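Local coordinates for Low molecular weight protein-tyrosine-phosphatase YfkJ (Bacillus subtilis, PDB 4ETM) that removes phosphate from tyrosine-phosphorylated proteins as a low molecular weight tyrosine phosphatase and takes part in resistance to ethanol stress, at residues D139-Y144 against C153-T158; S32-A37 against E74-E79; Q94-F99 against G118-S123; V21-L26 against E161-S166. All coordinates share one frame; numbering follows the deposited sequence.

Contact 1: D139-Y144 against C153-T158; sequences DVPDPY and CQLIKT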
loop_
_atom_site.group_PDB
_atom_site.type_symbol
_atom_site.label_atom_id
_atom_site.label_comp_id
_atom_site.label_asym_id
_atom_site.label_seq_id
_atom_site.Cartn_x
_atom_site.Cartn_y
_atom_site.Cartn_z
ATOM N N ASP A 139 -6.100 6.409 6.287
ATOM C CA ASP A 139 -5.439 6.983 5.122
ATOM C C ASP A 139 -5.752 8.463 4.979
ATOM O O ASP A 139 -6.895 8.875 5.157
ATOM C CB ASP A 139 -5.878 6.247 3.856
ATOM C CG ASP A 139 -5.501 4.782 3.879
ATOM O OD1 ASP A 139 -4.325 4.479 4.161
ATOM O OD2 ASP A 139 -6.387 3.932 3.641
ATOM N N VAL A 140 -4.749 9.259 4.633
ATOM C CA VAL A 140 -5.010 10.634 4.255
ATOM C C VAL A 140 -5.479 10.661 2.810
ATOM O O VAL A 140 -4.725 10.261 1.918
ATOM C CB VAL A 140 -3.780 11.549 4.440
ATOM C CG1 VAL A 140 -4.161 12.980 4.152
ATOM C CG2 VAL A 140 -3.245 11.450 5.866
ATOM N N PRO A 141 -6.723 11.111 2.568
ATOM C CA PRO A 141 -7.198 11.137 1.177
ATOM C C PRO A 141 -6.378 12.063 0.287
ATOM O O PRO A 141 -5.849 13.078 0.751
ATOM C CB PRO A 141 -8.646 11.640 1.293
ATOM C CG PRO A 141 -8.994 11.512 2.721
ATOM C CD PRO A 141 -7.727 11.656 3.495
ATOM N N ASP A 142 -6.280 11.712 -0.987
ATOM C CA ASP A 142 -5.492 12.492 -1.933
ATOM C C ASP A 142 -6.363 13.585 -2.529
ATOM O O ASP A 142 -7.248 13.292 -3.313
ATOM C CB ASP A 142 -4.981 11.576 -3.041
ATOM C CG ASP A 142 -3.985 12.254 -3.957
ATOM O OD1 ASP A 142 -3.790 13.471 -3.836
ATOM O OD2 ASP A 142 -3.419 11.552 -4.827
ATOM N N PRO A 143 -6.091 14.848 -2.179
ATOM C CA PRO A 143 -6.905 15.982 -2.627
ATOM C C PRO A 143 -6.643 16.335 -4.089
ATOM O O PRO A 143 -7.418 17.084 -4.682
ATOM C CB PRO A 143 -6.465 17.108 -1.693
ATOM C CG PRO A 143 -5.068 16.792 -1.401
ATOM C CD PRO A 143 -4.953 15.286 -1.350
ATOM N N TYR A 144 -5.588 15.769 -4.676
ATOM C CA TYR A 144 -5.377 15.910 -6.111
ATOM C C TYR A 144 -6.590 15.312 -6.804
ATOM O O TYR A 144 -7.041 15.820 -7.824
ATOM C CB TYR A 144 -4.106 15.172 -6.555
ATOM C CG TYR A 144 -3.712 15.387 -8.005
ATOM C CD1 TYR A 144 -2.927 16.465 -8.380
ATOM C CD2 TYR A 144 -4.136 14.509 -8.994
ATOM C CE1 TYR A 144 -2.571 16.663 -9.696
ATOM C CE2 TYR A 144 -3.792 14.697 -10.314
ATOM C CZ TYR A 144 -3.004 15.776 -10.663
ATOM O OH TYR A 144 -2.660 15.956 -11.993
ATOM N N CYS A 153 -5.968 19.040 5.539
ATOM C CA CYS A 153 -5.363 19.895 6.558
ATOM C C CYS A 153 -5.674 19.399 7.976
ATOM O O CYS A 153 -4.770 19.268 8.810
ATOM C CB CYS A 153 -5.856 21.336 6.400
ATOM S SG CYS A 153 -5.202 22.500 7.630
ATOM N N GLN A 154 -6.945 19.121 8.249
ATOM C CA GLN A 154 -7.336 18.681 9.582
ATOM C C GLN A 154 -6.631 17.390 9.967
ATOM O O GLN A 154 -6.092 17.276 11.069
ATOM C CB GLN A 154 -8.858 18.529 9.708
ATOM C CG GLN A 154 -9.574 19.841 9.970
ATOM C CD GLN A 154 -11.091 19.713 9.954
ATOM O OE1 GLN A 154 -11.636 18.615 9.814
ATOM N NE2 GLN A 154 -11.780 20.844 10.096
ATOM N N LEU A 155 -6.621 16.437 9.043
ATOM C CA LEU A 155 -5.992 15.145 9.290
ATOM C C LEU A 155 -4.489 15.277 9.494
ATOM O O LEU A 155 -3.922 14.649 10.376
ATOM C CB LEU A 155 -6.294 14.187 8.140
ATOM C CG LEU A 155 -7.750 13.728 8.064
ATOM C CD1 LEU A 155 -7.998 13.027 6.754
ATOM C CD2 LEU A 155 -8.084 12.812 9.238
ATOM N N ILE A 156 -3.845 16.099 8.675
ATOM C CA ILE A 156 -2.403 16.213 8.734
ATOM C C ILE A 156 -1.971 16.985 9.983
ATOM O O ILE A 156 -0.930 16.671 10.565
ATOM C CB ILE A 156 -1.830 16.801 7.443
ATOM C CG1 ILE A 156 -1.907 15.751 6.332
ATOM C CG2 ILE A 156 -0.405 17.238 7.642
ATOM C CD1 ILE A 156 -1.363 16.234 4.977
ATOM N N LYS A 157 -2.787 17.949 10.426
ATOM C CA LYS A 157 -2.493 18.627 11.686
ATOM C C LYS A 157 -2.463 17.668 12.870
ATOM O O LYS A 157 -1.488 17.636 13.609
ATOM C CB LYS A 157 -3.464 19.777 11.953
ATOM C CG LYS A 157 -3.161 21.016 11.126
ATOM C CD LYS A 157 -4.186 22.110 11.328
ATOM C CE LYS A 157 -4.123 22.679 12.730
ATOM N NZ LYS A 157 -5.117 23.774 12.895
ATOM N N THR A 158 -3.524 16.889 13.044
ATOM C CA THR A 158 -3.593 15.962 14.171
ATOM C C THR A 158 -2.528 14.870 14.059
ATOM O O THR A 158 -1.903 14.482 15.049
ATOM C CB THR A 158 -4.998 15.340 14.321
ATOM O OG1 THR A 158 -5.320 14.565 13.164
ATOM C CG2 THR A 158 -6.029 16.429 14.482
#

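Contact 2: S32-A37 against E74-E79; sequences SPMAEA and EILRRE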
loop_
_atom_site.group_PDB
_atom_site.type_symbol
_atom_site.label_atom_id
_atom_site.label_comp_id
_atom_site.label_asym_id
_atom_site.label_seq_id
_atom_site.Cartn_x
_atom_site.Cartn_y
_atom_site.Cartn_z
ATOM N N SER A 32 2.238 15.386 1.335
ATOM C CA SER A 32 3.530 15.372 2.009
ATOM C C SER A 32 4.159 16.768 2.158
ATOM O O SER A 32 4.766 17.036 3.191
ATOM C CB SER A 32 4.507 14.328 1.449
ATOM O OG SER A 32 4.809 14.571 0.088
ATOM N N PRO A 33 4.016 17.656 1.157
ATOM C CA PRO A 33 4.558 18.989 1.439
ATOM C C PRO A 33 3.802 19.667 2.577
ATOM O O PRO A 33 4.421 20.351 3.387
ATOM C CB PRO A 33 4.350 19.742 0.115
ATOM C CG PRO A 33 4.325 18.653 -0.926
ATOM C CD PRO A 33 3.586 17.537 -0.255
ATOM N N MET A 34 2.486 19.463 2.652
ATOM C CA MET A 34 1.698 20.066 3.732
ATOM C C MET A 34 2.166 19.507 5.067
ATOM O O MET A 34 2.294 20.243 6.041
ATOM C CB MET A 34 0.207 19.792 3.544
ATOM C CG MET A 34 -0.680 20.596 4.475
ATOM S SD MET A 34 -2.448 20.188 4.443
ATOM C CE MET A 34 -2.923 20.635 2.777
ATOM N N ALA A 35 2.442 18.204 5.092
ATOM C CA ALA A 35 2.879 17.564 6.324
ATOM C C ALA A 35 4.269 18.048 6.712
ATOM O O ALA A 35 4.509 18.396 7.869
ATOM C CB ALA A 35 2.855 16.063 6.195
ATOM N N GLU A 36 5.176 18.067 5.742
ATOM C CA GLU A 36 6.517 18.602 5.962
ATOM C C GLU A 36 6.491 19.994 6.626
ATOM O O GLU A 36 7.109 20.208 7.679
ATOM C CB GLU A 36 7.297 18.637 4.637
ATOM C CG GLU A 36 8.764 19.027 4.830
ATOM C CD GLU A 36 9.437 19.498 3.565
ATOM O OE1 GLU A 36 10.419 20.271 3.689
ATOM O OE2 GLU A 36 9.011 19.096 2.461
ATOM N N ALA A 37 5.766 20.924 6.022
ATOM C CA ALA A 37 5.696 22.297 6.511
ATOM C C ALA A 37 5.047 22.368 7.882
ATOM O O ALA A 37 5.533 23.065 8.771
ATOM C CB ALA A 37 4.936 23.159 5.526
ATOM N N GLU A 74 -2.459 27.459 -0.323
ATOM C CA GLU A 74 -3.509 28.254 0.304
ATOM C C GLU A 74 -3.725 27.870 1.754
ATOM O O GLU A 74 -3.857 28.741 2.610
ATOM C CB GLU A 74 -4.824 28.141 -0.460
ATOM C CG GLU A 74 -4.850 28.919 -1.753
ATOM C CD GLU A 74 -6.265 29.199 -2.209
ATOM O OE1 GLU A 74 -6.784 28.423 -3.041
ATOM O OE2 GLU A 74 -6.858 30.190 -1.725
ATOM N N ILE A 75 -3.735 26.565 2.021
ATOM C CA ILE A 75 -3.862 26.071 3.380
ATOM C C ILE A 75 -2.729 26.633 4.219
ATOM O O ILE A 75 -2.964 27.209 5.274
ATOM C CB ILE A 75 -3.814 24.533 3.442
ATOM C CG1 ILE A 75 -5.130 23.932 2.934
ATOM C CG2 ILE A 75 -3.502 24.062 4.863
ATOM C CD1 ILE A 75 -6.327 24.263 3.799
ATOM N N LEU A 76 -1.501 26.481 3.728
ATOM C CA LEU A 76 -0.327 26.929 4.471
ATOM C C LEU A 76 -0.341 28.434 4.715
ATOM O O LEU A 76 -0.020 28.886 5.815
ATOM C CB LEU A 76 0.977 26.448 3.801
ATOM C CG LEU A 76 1.171 24.924 3.793
ATOM C CD1 LEU A 76 2.467 24.498 3.100
ATOM C CD2 LEU A 76 1.124 24.357 5.206
ATOM N N ARG A 77 -0.754 29.207 3.716
ATOM C CA ARG A 77 -0.878 30.645 3.903
ATOM C C ARG A 77 -1.839 30.947 5.042
ATOM O O ARG A 77 -1.568 31.819 5.870
ATOM C CB ARG A 77 -1.364 31.333 2.630
ATOM C CG ARG A 77 -0.318 31.427 1.537
ATOM C CD ARG A 77 -0.805 32.289 0.383
ATOM N NE ARG A 77 -0.091 31.969 -0.848
ATOM C CZ ARG A 77 -0.583 31.211 -1.824
ATOM N NH1 ARG A 77 -1.807 30.707 -1.725
ATOM N NH2 ARG A 77 0.144 30.966 -2.905
ATOM N N ARG A 78 -2.960 30.226 5.079
ATOM C CA ARG A 78 -3.948 30.428 6.132
ATOM C C ARG A 78 -3.345 30.153 7.492
ATOM O O ARG A 78 -3.556 30.905 8.445
ATOM C CB ARG A 78 -5.160 29.526 5.942
ATOM C CG ARG A 78 -5.967 29.407 7.218
ATOM C CD ARG A 78 -7.204 28.592 7.038
ATOM N NE ARG A 78 -7.010 27.170 7.293
ATOM C CZ ARG A 78 -7.867 26.251 6.873
ATOM N NH1 ARG A 78 -8.925 26.634 6.172
ATOM N NH2 ARG A 78 -7.669 24.970 7.130
ATOM N N GLU A 79 -2.575 29.078 7.576
ATOM C CA GLU A 79 -1.956 28.697 8.834
ATOM C C GLU A 79 -0.740 29.562 9.142
ATOM O O GLU A 79 -0.101 29.392 10.179
ATOM C CB GLU A 79 -1.552 27.225 8.802
ATOM C CG GLU A 79 -2.693 26.279 8.439
ATOM C CD GLU A 79 -3.673 26.089 9.576
ATOM O OE1 GLU A 79 -3.224 26.061 10.746
ATOM O OE2 GLU A 79 -4.889 25.974 9.304
#

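Contact 3: Q94-F99 against G118-S123; sequences QDLDDF and GFKNTS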
loop_
_atom_site.group_PDB
_atom_site.type_symbol
_atom_site.label_atom_id
_atom_site.label_comp_id
_atom_site.label_asym_id
_atom_site.label_seq_id
_atom_site.Cartn_x
_atom_site.Cartn_y
_atom_site.Cartn_z
ATOM N N GLN A 94 17.803 5.198 -1.641
ATOM C CA GLN A 94 18.721 5.774 -0.659
ATOM C C GLN A 94 17.994 6.518 0.468
ATOM O O GLN A 94 18.496 6.598 1.588
ATOM C CB GLN A 94 19.754 6.679 -1.341
ATOM C CG GLN A 94 20.917 7.083 -0.442
ATOM C CD GLN A 94 21.656 5.882 0.127
ATOM O OE1 GLN A 94 21.978 4.935 -0.596
ATOM N NE2 GLN A 94 21.918 5.908 1.432
ATOM N N ASP A 95 16.814 7.051 0.172
ATOM C CA ASP A 95 16.001 7.702 1.185
ATOM C C ASP A 95 15.634 6.741 2.319
ATOM O O ASP A 95 15.500 7.155 3.469
ATOM C CB ASP A 95 14.714 8.264 0.571
ATOM C CG ASP A 95 14.948 9.508 -0.269
ATOM O OD1 ASP A 95 15.632 10.442 0.202
ATOM O OD2 ASP A 95 14.420 9.558 -1.398
ATOM N N LEU A 96 15.457 5.465 1.988
ATOM C CA LEU A 96 15.090 4.470 2.990
ATOM C C LEU A 96 16.152 4.393 4.087
ATOM O O LEU A 96 15.827 4.351 5.268
ATOM C CB LEU A 96 14.897 3.092 2.345
ATOM C CG LEU A 96 13.867 3.000 1.220
ATOM C CD1 LEU A 96 13.928 1.633 0.565
ATOM C CD2 LEU A 96 12.481 3.274 1.739
ATOM N N ASP A 97 17.415 4.405 3.695
ATOM C CA ASP A 97 18.496 4.266 4.661
ATOM C C ASP A 97 18.822 5.598 5.337
ATOM O O ASP A 97 19.362 5.621 6.438
ATOM C CB ASP A 97 19.746 3.702 3.985
ATOM C CG ASP A 97 19.575 2.252 3.543
ATOM O OD1 ASP A 97 18.746 1.526 4.140
ATOM O OD2 ASP A 97 20.283 1.832 2.601
ATOM N N ASP A 98 18.489 6.702 4.673
ATOM C CA ASP A 98 18.888 8.033 5.138
ATOM C C ASP A 98 18.036 8.562 6.283
ATOM O O ASP A 98 18.538 9.219 7.188
ATOM C CB ASP A 98 18.852 9.038 3.983
ATOM C CG ASP A 98 20.090 8.976 3.110
ATOM O OD1 ASP A 98 20.824 7.968 3.177
ATOM O OD2 ASP A 98 20.324 9.937 2.348
ATOM N N PHE A 99 16.737 8.292 6.231
ATOM C CA PHE A 99 15.811 8.889 7.174
ATOM C C PHE A 99 15.433 7.960 8.309
ATOM O O PHE A 99 15.173 6.799 8.087
ATOM C CB PHE A 99 14.552 9.348 6.440
ATOM C CG PHE A 99 14.755 10.585 5.604
ATOM C CD1 PHE A 99 14.573 11.848 6.153
ATOM C CD2 PHE A 99 15.111 10.490 4.271
ATOM C CE1 PHE A 99 14.753 12.994 5.390
ATOM C CE2 PHE A 99 15.291 11.642 3.503
ATOM C CZ PHE A 99 15.119 12.895 4.076
ATOM N N GLY A 118 13.557 -3.607 -1.767
ATOM C CA GLY A 118 14.406 -4.769 -1.970
ATOM C C GLY A 118 14.685 -5.478 -0.659
ATOM O O GLY A 118 13.748 -5.864 0.047
ATOM N N PHE A 119 15.964 -5.614 -0.308
ATOM C CA PHE A 119 16.351 -6.309 0.917
ATOM C C PHE A 119 16.482 -5.361 2.106
ATOM O O PHE A 119 16.745 -5.794 3.225
ATOM C CB PHE A 119 17.659 -7.075 0.714
ATOM C CG PHE A 119 17.602 -8.091 -0.391
ATOM C CD1 PHE A 119 17.078 -9.348 -0.165
ATOM C CD2 PHE A 119 18.062 -7.781 -1.661
ATOM C CE1 PHE A 119 17.018 -10.283 -1.180
ATOM C CE2 PHE A 119 18.008 -8.718 -2.685
ATOM C CZ PHE A 119 17.479 -9.965 -2.442
ATOM N N LYS A 120 16.304 -4.068 1.856
ATOM C CA LYS A 120 16.455 -3.062 2.901
ATOM C C LYS A 120 15.371 -3.165 3.968
ATOM O O LYS A 120 14.234 -3.570 3.691
ATOM C CB LYS A 120 16.447 -1.659 2.301
ATOM C CG LYS A 120 17.607 -1.367 1.381
ATOM C CD LYS A 120 17.431 -0.010 0.710
ATOM C CE LYS A 120 18.503 0.238 -0.344
ATOM N NZ LYS A 120 19.868 0.330 0.244
ATOM N N ASN A 121 15.730 -2.790 5.190
ATOM C CA ASN A 121 14.770 -2.760 6.283
ATOM C C ASN A 121 13.641 -1.750 6.041
ATOM O O ASN A 121 13.871 -0.633 5.580
ATOM C CB ASN A 121 15.482 -2.455 7.597
ATOM C CG ASN A 121 14.683 -2.889 8.800
ATOM O OD1 ASN A 121 13.904 -2.113 9.350
ATOM N ND2 ASN A 121 14.869 -4.138 9.216
ATOM N N THR A 122 12.416 -2.157 6.357
ATOM C CA THR A 122 11.246 -1.317 6.119
ATOM C C THR A 122 10.457 -1.070 7.395
ATOM O O THR A 122 9.330 -0.596 7.352
ATOM C CB THR A 122 10.297 -1.972 5.112
ATOM O OG1 THR A 122 9.968 -3.291 5.565
ATOM C CG2 THR A 122 10.959 -2.077 3.760
ATOM N N SER A 123 11.048 -1.391 8.536
ATOM C CA SER A 123 10.309 -1.344 9.784
ATOM C C SER A 123 10.019 0.076 10.246
ATOM O O SER A 123 9.161 0.285 11.087
ATOM C CB SER A 123 11.053 -2.115 10.874
ATOM O OG SER A 123 12.219 -1.419 11.286
HETATM O O HOH W 1 18.507 -1.706 5.323
HETATM O O HOH W 2 15.936 0.989 5.209
#

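Contact 4: V21-L26 against E161-S166; sequences VLFVCL and EQLLAS. With PO4 (phosphate ion), chain C.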
loop_
_atom_site.group_PDB
_atom_site.type_symbol
_atom_site.label_atom_id
_atom_site.label_comp_id
_atom_site.label_asym_id
_atom_site.label_seq_id
_atom_site.Cartn_x
_atom_site.Cartn_y
_atom_site.Cartn_z
ATOM N N VAL A 21 12.998 12.963 9.386
ATOM C CA VAL A 21 11.663 12.476 9.073
ATOM C C VAL A 21 11.351 12.776 7.605
ATOM O O VAL A 21 11.423 13.923 7.187
ATOM C CB VAL A 21 10.617 13.174 9.966
ATOM C CG1 VAL A 21 9.224 12.665 9.669
ATOM C CG2 VAL A 21 10.959 12.970 11.440
ATOM N N LEU A 22 11.027 11.746 6.830
ATOM C CA LEU A 22 10.618 11.929 5.433
ATOM C C LEU A 22 9.135 11.630 5.285
ATOM O O LEU A 22 8.691 10.528 5.592
ATOM C CB LEU A 22 11.427 11.029 4.500
ATOM C CG LEU A 22 10.970 11.140 3.047
ATOM C CD1 LEU A 22 11.343 12.495 2.494
ATOM C CD2 LEU A 22 11.586 10.018 2.206
ATOM N N PHE A 23 8.368 12.634 4.860
ATOM C CA PHE A 23 6.946 12.462 4.567
ATOM C C PHE A 23 6.767 12.061 3.119
ATOM O O PHE A 23 7.397 12.626 2.237
ATOM C CB PHE A 23 6.151 13.725 4.869
ATOM C CG PHE A 23 6.148 14.098 6.312
ATOM C CD1 PHE A 23 5.281 13.479 7.200
ATOM C CD2 PHE A 23 7.029 15.055 6.792
ATOM C CE1 PHE A 23 5.278 13.817 8.541
ATOM C CE2 PHE A 23 7.030 15.403 8.146
ATOM C CZ PHE A 23 6.161 14.780 9.017
ATOM N N VAL A 24 5.945 11.053 2.870
ATOM C CA VAL A 24 5.820 10.536 1.511
ATOM C C VAL A 24 4.369 10.401 1.076
ATOM O O VAL A 24 3.536 9.802 1.782
ATOM C CB VAL A 24 6.521 9.158 1.355
ATOM C CG1 VAL A 24 6.365 8.615 -0.065
ATOM C CG2 VAL A 24 7.998 9.251 1.704
ATOM N N CYS A 25 4.068 10.958 -0.093
ATOM C CA CYS A 25 2.762 10.759 -0.706
ATOM C C CYS A 25 2.957 10.332 -2.162
ATOM O O CYS A 25 4.028 9.885 -2.543
ATOM C CB CYS A 25 1.902 12.016 -0.587
ATOM S SG CYS A 25 2.537 13.480 -1.387
ATOM N N LEU A 26 1.923 10.461 -2.970
ATOM C CA LEU A 26 2.000 10.017 -4.357
ATOM C C LEU A 26 2.693 11.036 -5.254
ATOM O O LEU A 26 3.688 10.717 -5.923
ATOM C CB LEU A 26 0.588 9.710 -4.870
ATOM C CG LEU A 26 0.499 9.269 -6.331
ATOM C CD1 LEU A 26 1.257 7.984 -6.517
ATOM C CD2 LEU A 26 -0.970 9.111 -6.745
ATOM N N GLU A 161 0.874 16.282 15.012
ATOM C CA GLU A 161 0.902 16.482 16.455
ATOM C C GLU A 161 1.239 15.190 17.190
ATOM O O GLU A 161 2.126 15.170 18.049
ATOM C CB GLU A 161 -0.436 17.049 16.947
ATOM C CG GLU A 161 -0.626 18.510 16.601
ATOM C CD GLU A 161 -2.034 19.004 16.856
ATOM O OE1 GLU A 161 -2.780 18.328 17.601
ATOM O OE2 GLU A 161 -2.390 20.070 16.306
ATOM N N GLN A 162 0.527 14.118 16.860
ATOM C CA GLN A 162 0.739 12.828 17.507
ATOM C C GLN A 162 2.098 12.255 17.140
ATOM O O GLN A 162 2.790 11.696 17.988
ATOM C CB GLN A 162 -0.353 11.836 17.099
ATOM C CG GLN A 162 -1.728 12.249 17.552
ATOM C CD GLN A 162 -1.785 12.415 19.042
ATOM O OE1 GLN A 162 -1.091 11.712 19.775
ATOM N NE2 GLN A 162 -2.599 13.355 19.506
ATOM N N LEU A 163 2.465 12.380 15.866
ATOM C CA LEU A 163 3.766 11.909 15.398
ATOM C C LEU A 163 4.893 12.562 16.182
ATOM O O LEU A 163 5.758 11.871 16.718
ATOM C CB LEU A 163 3.957 12.206 13.905
ATOM C CG LEU A 163 5.378 11.907 13.391
ATOM C CD1 LEU A 163 5.760 10.440 13.558
ATOM C CD2 LEU A 163 5.506 12.333 11.931
ATOM N N LEU A 164 4.874 13.892 16.260
ATOM C CA LEU A 164 5.886 14.623 17.028
ATOM C C LEU A 164 5.952 14.168 18.493
ATOM O O LEU A 164 7.042 14.020 19.045
ATOM C CB LEU A 164 5.672 16.136 16.927
ATOM C CG LEU A 164 6.640 17.034 17.711
ATOM C CD1 LEU A 164 8.100 16.702 17.399
ATOM C CD2 LEU A 164 6.354 18.502 17.406
ATOM N N ALA A 165 4.797 13.926 19.110
ATOM C CA ALA A 165 4.758 13.463 20.500
ATOM C C ALA A 165 5.381 12.075 20.656
ATOM O O ALA A 165 6.078 11.801 21.639
ATOM C CB ALA A 165 3.323 13.469 21.033
ATOM N N SER A 166 5.124 11.212 19.675
ATOM C CA SER A 166 5.647 9.848 19.649
ATOM C C SER A 166 7.167 9.887 19.515
ATOM O O SER A 166 7.883 9.145 20.189
ATOM C CB SER A 166 5.019 9.066 18.487
ATOM O OG SER A 166 5.624 7.795 18.331
HETATM P P PO4 C . -0.315 14.246 -3.492
HETATM O O1 PO4 C . -1.456 14.495 -4.459
HETATM O O2 PO4 C . 0.815 15.123 -3.922
HETATM O O3 PO4 C . 0.058 12.797 -3.538
HETATM O O4 PO4 C . -0.792 14.496 -2.074
#

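Contact 1: D139-Y144 against C153-T158
V140 and P141 are the residues of 139-144 that meet the helical segment 153-158. The chain reaches them through D139, whose OD1 is held by a salt bridge from R127 and a hydrogen bond from the backbone N of A107. V140 directs its CB toward the helix, and with CG1 anti to the backbone N (chi1 -175°) that methyl lies 4.2 Å from CG1 of I156. The two side chains cross at about a right angle, and I156 makes the touch with the first carbon of its longer branch. Next to it the fit is closer: CD of the P141 ring comes to 3.5 Å from CD1 of L155, again crosswise. No hydrogen bond joins the two segments, so the contact is purely apolar, whereas the backbone O of V140 accepts from NH1 of the catalytic R31. D142, the proton donor of the reaction, follows as the N-cap of helix 143-146, which P143 opens. Its OD1 takes the backbone N of Y144 at 3.0 Å, with the N-H lying well above the carboxylate plane (49° out of it), which probably helps to fix how this carboxylate is turned. The loop that carries D142 thus meets helix 149-170 through V140 and P141, and V140 also pairs by backbone hydrogen bonds with M105, just beyond strand 101-104. On the helix, I156 also reaches A35 and I38 of helix 31-45, and C153 leans on I75 of helix 70-78.

Contact 2: S32-A37 against E74-E79
M34 sends its CG anti to the backbone N (chi1 -169°), runs on extended to SD and then bends at the last torsion (chi3 -64°), which brings CE round against I75. From the other helix, L76 has its CG anti to the carbonyl carbon and its two methyls directed at A37. The thioether is met along its outer half: SD lies 4.0 Å from CG2 of I75, and the CE methyl is 4.0 Å from CG1 of I75, the two side chains passing each other at a slant. Nearer the backbone, CG of M34 is 4.2 Å from CD2 of L76. One turn later the CB of A37 sits opposite the fork of the leucine, 3.7 Å from CD1 and 4.0 Å from CD2 of L76. All four residues are buried. The helical segments 32-37 and 74-78 run nearly parallel, at 18°, with axes 10.7 Å apart, a distance bridged by side chains alone and without hydrogen bonds. At the outer border, CD1 of I75 lies under one face of the R78 guanidinium, toward its rim. E79 OE2 lies nearly in the guanidinium plane, at its edge, and makes a 3.2 Å salt bridge with R78 NE, while R78 NH1 has a second acidic partner in E150. Helix 31-45 packs by S32 and A35 on F23 of strand 19-25 and by M34 and A37 on helix 70-78. C153 and I156 of helix 149-170 touch I75 and A35, respectively.

Contact 3: Q94-F99 against G118-S123
K120 lies across the end of helix 93-98, touching L96 with its aliphatic chain and D97 with its ammonium group. The packed, inner part is apolar: CD of the lysine is 3.9 Å from CD1 of the buried L96, and the two side chains cross at about a right angle. Beyond this the lysine turns at its last torsion (chi4 -65°), and NZ reaches OD2 of D97 at 2.8 Å, a salt bridge made on the syn side of the carboxylate but 30° out of its plane. The other oxygen faces the wet side. There a water bound by the N121 backbone N at 3.0 Å gives OD1 of D97 only a weak bond, and a second water lies between OD1 of D97 and O of N121. N121 in turn shapes the loop as an Asx turn, its OD1 accepting from the backbone N of S123 at 3.1 Å and, in the carbonyl plane, from OG of S123 at 2.7 Å. Further inside, L96 and T122 both pack on A117 of helix 107-117. With one carboxylate oxygen given to the lysine and the other to water, the contact is an ion pair at the protein surface backed by a leucine, and its electrostatic part is probably softened by solvent.

Contact 4: V21-L26 against E161-S166
V21 and F23 belong to strand 19-25, an inner strand of the four-stranded parallel sheet of this α/β phosphatase fold; V21 points at helix 149-170, which covers the sheet, while F23 reaches it with the end of its ring. The backbones stay well apart, the nearest CA atoms, those of V21 and L164, being 10.1 Å distant, so the contact is made by side chains alone. Backbone bonds tie V21 and F23 to D55 of strand 52-58, and L22 to Y101 and I103 on the other side. From the helix a single residue answers: L163, its CG anti to the backbone N (chi1 172°), points at the strand, and its CD2 methyl makes every touch. That methyl lies 3.7 Å from CE1 and 3.9 Å from CZ of the F23 ring, which reaches out from the opposite direction, and 4.4 Å from CG1 of V21. The same valine methyl also covers one face of the F23 ring, off toward the rim. F39 meets the ring edge-to-face, and A35 and I103 also pack against it. Past F23 the strand ends at the nucleophile C25 and enters the phosphate-binding P-loop of the C-X5-R motif. A phosphate ion, probably from the crystallisation liquor, occupies this loop, held by the backbone N atoms of G27, I29, C30 and R31, and its O3 takes a weak hydrogen bond from the backbone N of L26 at 3.0 Å.

Contacts 1, 2 and 4 join directly around the catalytic site. Helix 149-170 serves both contact 1 and contact 4, whose centres are 12 Å apart, and D142 OD2 of contact 1 lies 4.0 Å from L26 CD2 of contact 4, so the proton donor lies beside the loop of the nucleophile. Contact 2 touches the site through S32, whose OG lies 2.9 Å from C25 SG, and its M34 SD lies 3.6 Å from C153 CA of contact 1. Contact 3 stands apart, its centre about 25 Å from that of contact 1 and away from the active site, but F99 CG touches L22 CB of contact 4 at 3.5 Å.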